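Local coordinates for group 3 allergen SMIPP-S YvT004A06 (Sarcoptes scabiei type hominis, PDB 3H7T), which belongs to the trypsin family as an inactivated protease paralogue of the scabies mite, and has probably lost the proteolytic activity of its relatives, at residues A[140-145]-A[177-182]; A[170-175]-A[212-217]. All coordinates share one frame; numbering follows the deposited sequence.

Interaction 1 (A[140-145]-A[177-182]); sequences MEANFT and DETYIG. With ZN (zinc ion), chain F.
Phe-144 and Thr-179 bring the two backbones together, their CA atoms 6.6 Å apart; strand 140-145 and the irregular 177-182 run 118° apart, and no backbone-to-backbone hydrogen bond joins them. Side chains meet backbone and side chains instead. At one end Asp-177 grips Thr-145 twice. Its OD2 takes the backbone N-H of Thr-145 at 2.7 Å and a nearly straight 168°, reached on the syn side slightly out of the carboxylate plane. Its OD1 accepts from Thr-145 OG1 at 2.6 Å through the syn lone pair, and with both oxygens engaged the rotation of the carboxylate is fixed. Further along, Thr-179 CG2, anti to its own backbone N, points over one face of the Phe-144 ring, 3.6 Å from the centroid and 15° off the normal: a CH-pi contact displaced toward the rim. The same methyl touches Ala-142 CB at 3.7 Å. Ile-181 CD1 adds an apolar contact to Phe-144 CZ, while Ile-181 N lies at the ring edge. Glu-178 OE2 binds zinc at 2.6 Å, beside a water and Glu-209, while Tyr-180 OH donates to OE1. Glu-178 and Thr-179 both face Gly-174, fitting a G1 beta bulge. In the C-terminal beta-barrel of the trypsin-like fold, strand 140-147 lies between strands 119-124 and 169-172, and the Phe-144 ring also meets Val-120, Val-122 and, edge to face, Phe-214 of strand 212-216.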
loop_
_atom_site.group_PDB
_atom_site.type_symbol
_atom_site.label_atom_id
_atom_site.label_comp_id
_atom_site.label_asym_id
_atom_site.label_seq_id
_atom_site.Cartn_x
_atom_site.Cartn_y
_atom_site.Cartn_z
ATOM N N MET A 140 0.117 -12.446 3.902
ATOM C CA MET A 140 -0.761 -12.388 5.072
ATOM C C MET A 140 -1.926 -11.450 4.782
ATOM O O MET A 140 -1.798 -10.546 3.955
ATOM C CB MET A 140 -0.010 -11.877 6.296
ATOM C CG MET A 140 1.296 -12.646 6.625
ATOM S SD MET A 140 0.995 -14.362 7.090
ATOM C CE MET A 140 0.447 -14.177 8.782
ATOM N N GLU A 141 -3.040 -11.643 5.487
ATOM C CA GLU A 141 -4.183 -10.739 5.359
ATOM C C GLU A 141 -4.757 -10.390 6.725
ATOM O O GLU A 141 -4.633 -11.164 7.671
ATOM C CB GLU A 141 -5.286 -11.361 4.482
ATOM C CG GLU A 141 -5.915 -12.607 5.109
ATOM C CD GLU A 141 -7.157 -13.100 4.390
ATOM O OE1 GLU A 141 -8.146 -13.404 5.082
ATOM O OE2 GLU A 141 -7.156 -13.190 3.146
ATOM N N ALA A 142 -5.389 -9.226 6.819
ATOM C CA ALA A 142 -6.189 -8.876 7.987
ATOM C C ALA A 142 -7.262 -7.857 7.634
ATOM O O ALA A 142 -7.116 -7.071 6.686
ATOM C CB ALA A 142 -5.311 -8.353 9.122
ATOM N N ASN A 143 -8.342 -7.881 8.406
ATOM C CA ASN A 143 -9.295 -6.793 8.395
ATOM C C ASN A 143 -8.903 -5.759 9.444
ATOM O O ASN A 143 -8.800 -6.068 10.637
ATOM C CB ASN A 143 -10.728 -7.309 8.580
ATOM C CG ASN A 143 -11.379 -7.706 7.248
ATOM O OD1 ASN A 143 -11.031 -8.723 6.658
ATOM N ND2 ASN A 143 -12.297 -6.875 6.758
ATOM N N PHE A 144 -8.638 -4.543 8.973
ATOM C CA PHE A 144 -8.307 -3.410 9.830
ATOM C C PHE A 144 -9.569 -2.582 10.035
ATOM O O PHE A 144 -10.180 -2.122 9.049
ATOM C CB PHE A 144 -7.276 -2.507 9.140
ATOM C CG PHE A 144 -5.850 -3.009 9.189
ATOM C CD1 PHE A 144 -4.862 -2.236 9.798
ATOM C CD2 PHE A 144 -5.480 -4.211 8.576
ATOM C CE1 PHE A 144 -3.532 -2.659 9.837
ATOM C CE2 PHE A 144 -4.149 -4.650 8.595
ATOM C CZ PHE A 144 -3.166 -3.877 9.237
ATOM N N THR A 145 -9.940 -2.354 11.293
ATOM C CA THR A 145 -11.078 -1.488 11.618
ATOM C C THR A 145 -10.703 -0.021 11.482
ATOM O O THR A 145 -9.730 0.441 12.082
ATOM C CB THR A 145 -11.629 -1.742 13.037
ATOM O OG1 THR A 145 -11.784 -3.145 13.236
ATOM C CG2 THR A 145 -12.990 -1.061 13.218
ATOM N N ASP A 177 -8.071 -3.651 17.370
ATOM C CA ASP A 177 -7.904 -4.929 16.666
ATOM C C ASP A 177 -6.670 -5.708 17.126
ATOM O O ASP A 177 -6.597 -6.925 16.936
ATOM C CB ASP A 177 -7.720 -4.698 15.161
ATOM C CG ASP A 177 -8.880 -3.978 14.507
ATOM O OD1 ASP A 177 -10.039 -4.170 14.932
ATOM O OD2 ASP A 177 -8.618 -3.238 13.532
ATOM N N GLU A 178 -5.691 -4.994 17.684
ATOM C CA GLU A 178 -4.316 -5.491 17.823
ATOM C C GLU A 178 -3.794 -5.944 16.446
ATOM O O GLU A 178 -3.257 -7.039 16.280
ATOM C CB GLU A 178 -4.216 -6.585 18.900
ATOM C CG GLU A 178 -2.987 -6.471 19.793
ATOM C CD GLU A 178 -2.887 -5.143 20.525
ATOM O OE1 GLU A 178 -2.046 -4.314 20.128
ATOM O OE2 GLU A 178 -3.638 -4.920 21.495
ATOM N N THR A 179 -3.966 -5.063 15.464
ATOM C CA THR A 179 -3.658 -5.346 14.068
ATOM C C THR A 179 -2.881 -4.141 13.529
ATOM O O THR A 179 -3.311 -3.010 13.711
ATOM C CB THR A 179 -4.973 -5.571 13.263
ATOM O OG1 THR A 179 -5.673 -6.696 13.810
ATOM C CG2 THR A 179 -4.697 -5.861 11.826
ATOM N N TYR A 180 -1.730 -4.383 12.898
ATOM C CA TYR A 180 -0.833 -3.290 12.493
ATOM C C TYR A 180 -0.114 -3.566 11.177
ATOM O O TYR A 180 0.162 -4.719 10.831
ATOM C CB TYR A 180 0.233 -3.032 13.570
ATOM C CG TYR A 180 -0.294 -2.813 14.976
ATOM C CD1 TYR A 180 -0.581 -1.530 15.438
ATOM C CD2 TYR A 180 -0.468 -3.891 15.859
ATOM C CE1 TYR A 180 -1.050 -1.320 16.728
ATOM C CE2 TYR A 180 -0.944 -3.693 17.152
ATOM C CZ TYR A 180 -1.237 -2.399 17.577
ATOM O OH TYR A 180 -1.704 -2.180 18.857
ATOM N N ILE A 181 0.199 -2.490 10.460
ATOM C CA ILE A 181 1.104 -2.546 9.316
ATOM C C ILE A 181 2.518 -2.820 9.853
ATOM O O ILE A 181 2.971 -2.145 10.776
ATOM C CB ILE A 181 1.018 -1.220 8.511
ATOM C CG1 ILE A 181 -0.326 -1.143 7.771
ATOM C CG2 ILE A 181 2.227 -1.010 7.555
ATOM C CD1 ILE A 181 -0.528 -2.248 6.685
ATOM N N GLY A 182 3.182 -3.834 9.298
ATOM C CA GLY A 182 4.554 -4.168 9.680
ATOM C C GLY A 182 5.576 -3.594 8.717
ATOM O O GLY A 182 5.216 -3.041 7.679
HETATM ZN ZN ZN F . -1.844 -3.719 22.889
HETATM O O HOH W 1 -2.851 -2.777 24.300
#

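Interaction 2 (A[170-175]-A[212-217]); sequences FCAGGE and SVFLRV
Phe-170 with Phe-214 and Ala-172 with Ser-212 are joined by four backbone hydrogen bonds between the antiparallel strands 170-172 and 212-216, which use up the N-H and C=O of all four residues. Phe-170 N donates to Phe-214 O at 2.9 Å and Phe-214 N returns the bond to Phe-170 O at 3.0 Å. In the second hydrogen-bonded pair Ala-172 N reaches Ser-212 O at 3.1 Å, and Ser-212 N reaches Ala-172 O at 2.8 Å, though bent to 132° at the hydrogen. Ser-212 O has a further approach at 3.4 Å, a CA-H...O contact from Cys-171 CA; Cys-171 itself faces Val-213 as a non-hydrogen-bonded pair. The polar side chains look elsewhere: Ser-212 OG is bonded to Ile-181 N, and Arg-216 NH1 to Asp-167 O. With CG between the backbone N and the carbonyl carbon (chi1 69°), the Phe-170 ring leans toward 212-217 and takes Phe-214 CB over one face, 3.7 Å from the centroid in a CH-pi contact. The two rings are turned only 8° from parallel but slid apart, centroids 5.3 Å distant, while Phe-214 CE2 meets Ala-172 CB at 3.7 Å. On the other face Cys-171 is tied to Cys-152 by a disulfide and Val-213 packs on Tyr-156 of helix 149-157. In the C-terminal beta-barrel, strand 169-172 lies between strands 140-147 and 212-216, and 212-216 pairs on with 195-200.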
loop_
_atom_site.group_PDB
_atom_site.type_symbol
_atom_site.label_atom_id
_atom_site.label_comp_id
_atom_site.label_asym_id
_atom_site.label_seq_id
_atom_site.Cartn_x
_atom_site.Cartn_y
_atom_site.Cartn_z
ATOM N N PHE A 170 -6.399 7.843 5.802
ATOM C CA PHE A 170 -7.306 7.371 6.839
ATOM C C PHE A 170 -6.554 6.429 7.763
ATOM O O PHE A 170 -5.483 5.920 7.405
ATOM C CB PHE A 170 -8.567 6.713 6.251
ATOM C CG PHE A 170 -8.327 5.402 5.551
ATOM C CD1 PHE A 170 -8.325 4.200 6.265
ATOM C CD2 PHE A 170 -8.149 5.363 4.172
ATOM C CE1 PHE A 170 -8.122 2.974 5.608
ATOM C CE2 PHE A 170 -7.942 4.141 3.502
ATOM C CZ PHE A 170 -7.940 2.945 4.220
ATOM N N CYS A 171 -7.103 6.216 8.956
ATOM C CA CYS A 171 -6.448 5.388 9.967
ATOM C C CYS A 171 -7.238 4.111 10.139
ATOM O O CYS A 171 -8.471 4.126 10.062
ATOM C CB CYS A 171 -6.379 6.122 11.308
ATOM S SG CYS A 171 -5.361 7.631 11.294
ATOM N N ALA A 172 -6.524 3.010 10.367
ATOM C CA ALA A 172 -7.155 1.726 10.606
ATOM C C ALA A 172 -6.253 0.823 11.431
ATOM O O ALA A 172 -5.023 0.969 11.419
ATOM C CB ALA A 172 -7.553 1.058 9.287
ATOM N N GLY A 173 -6.888 -0.099 12.152
ATOM C CA GLY A 173 -6.198 -1.005 13.055
ATOM C C GLY A 173 -5.855 -0.314 14.361
ATOM O O GLY A 173 -6.548 0.615 14.798
ATOM N N GLY A 174 -4.775 -0.763 14.987
ATOM C CA GLY A 174 -4.357 -0.204 16.257
ATOM C C GLY A 174 -4.775 -1.113 17.390
ATOM O O GLY A 174 -5.032 -2.302 17.173
ATOM N N GLU A 175 -4.860 -0.536 18.589
ATOM C CA GLU A 175 -5.148 -1.270 19.823
ATOM C C GLU A 175 -6.470 -2.048 19.815
ATOM O O GLU A 175 -6.542 -3.136 20.371
ATOM C CB GLU A 175 -5.102 -0.326 21.030
ATOM C CG GLU A 175 -5.221 -1.041 22.382
ATOM C CD GLU A 175 -4.863 -0.161 23.568
ATOM O OE1 GLU A 175 -5.061 1.072 23.500
ATOM O OE2 GLU A 175 -4.375 -0.710 24.578
ATOM N N SER A 212 -2.658 2.223 12.279
ATOM C CA SER A 212 -1.812 2.342 11.099
ATOM C C SER A 212 -2.373 3.380 10.113
ATOM O O SER A 212 -3.556 3.704 10.146
ATOM C CB SER A 212 -1.645 0.979 10.414
ATOM O OG SER A 212 -0.991 0.078 11.288
ATOM N N VAL A 213 -1.519 3.867 9.219
ATOM C CA VAL A 213 -1.893 4.953 8.311
ATOM C C VAL A 213 -1.926 4.485 6.858
ATOM O O VAL A 213 -1.009 3.796 6.380
ATOM C CB VAL A 213 -0.939 6.170 8.514
ATOM C CG1 VAL A 213 -1.162 7.265 7.459
ATOM C CG2 VAL A 213 -1.118 6.731 9.925
ATOM N N PHE A 214 -2.985 4.886 6.156
ATOM C CA PHE A 214 -3.239 4.446 4.804
ATOM C C PHE A 214 -3.543 5.653 3.939
ATOM O O PHE A 214 -4.407 6.462 4.287
ATOM C CB PHE A 214 -4.464 3.520 4.765
ATOM C CG PHE A 214 -4.269 2.203 5.463
ATOM C CD1 PHE A 214 -3.918 1.069 4.735
ATOM C CD2 PHE A 214 -4.461 2.087 6.849
ATOM C CE1 PHE A 214 -3.734 -0.163 5.372
ATOM C CE2 PHE A 214 -4.280 0.860 7.489
ATOM C CZ PHE A 214 -3.908 -0.264 6.744
ATOM N N LEU A 215 -2.873 5.759 2.796
ATOM C CA LEU A 215 -3.240 6.773 1.825
ATOM C C LEU A 215 -4.712 6.595 1.448
ATOM O O LEU A 215 -5.161 5.487 1.139
ATOM C CB LEU A 215 -2.369 6.698 0.574
ATOM C CG LEU A 215 -2.644 7.821 -0.425
ATOM C CD1 LEU A 215 -1.469 8.789 -0.437
ATOM C CD2 LEU A 215 -2.916 7.249 -1.814
ATOM N N ARG A 216 -5.462 7.685 1.502
ATOM C CA ARG A 216 -6.861 7.668 1.075
ATOM C C ARG A 216 -6.868 7.815 -0.439
ATOM O O ARG A 216 -6.691 8.922 -0.966
ATOM C CB ARG A 216 -7.639 8.817 1.729
ATOM C CG ARG A 216 -9.155 8.577 1.791
ATOM C CD ARG A 216 -9.993 9.738 1.292
ATOM N NE ARG A 216 -9.867 10.948 2.083
ATOM C CZ ARG A 216 -10.779 11.919 2.150
ATOM N NH1 ARG A 216 -10.528 12.976 2.895
ATOM N NH2 ARG A 216 -11.933 11.844 1.494
ATOM N N VAL A 217 -7.072 6.698 -1.133
ATOM C CA VAL A 217 -7.033 6.671 -2.595
ATOM C C VAL A 217 -8.053 7.619 -3.234
ATOM O O VAL A 217 -7.717 8.326 -4.178
ATOM C CB VAL A 217 -7.175 5.234 -3.161
ATOM C CG1 VAL A 217 -7.141 5.251 -4.691
ATOM C CG2 VAL A 217 -6.038 4.343 -2.640
#

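Interactions 1 and 2, centres about 10 Å apart, share one sheet of the trypsin-like fold. Thr-145 O and Gly-173 N, 2.9 Å apart in a probable hydrogen bond, carry strand 140-147 onto 170-175, and the 2.9 Å between Ile-181 N and Ser-212 OG joins loop 177-182 to segment 212-217. Tyr-180 CE1 packs on Gly-174 CA at 3.5 Å, placing the zinc-binding end of interaction 1 beside the turn that leaves interaction 2. By family resemblance, residues 180-182 and 212-214 probably correspond to the base and one wall of the primary specificity pocket in active trypsins. Away from that region, the Cys-171 side chain lies about 7 Å from that of Glu-153, a zinc ligand in a crystal structure of this protein, though no zinc is bound to it in this chain.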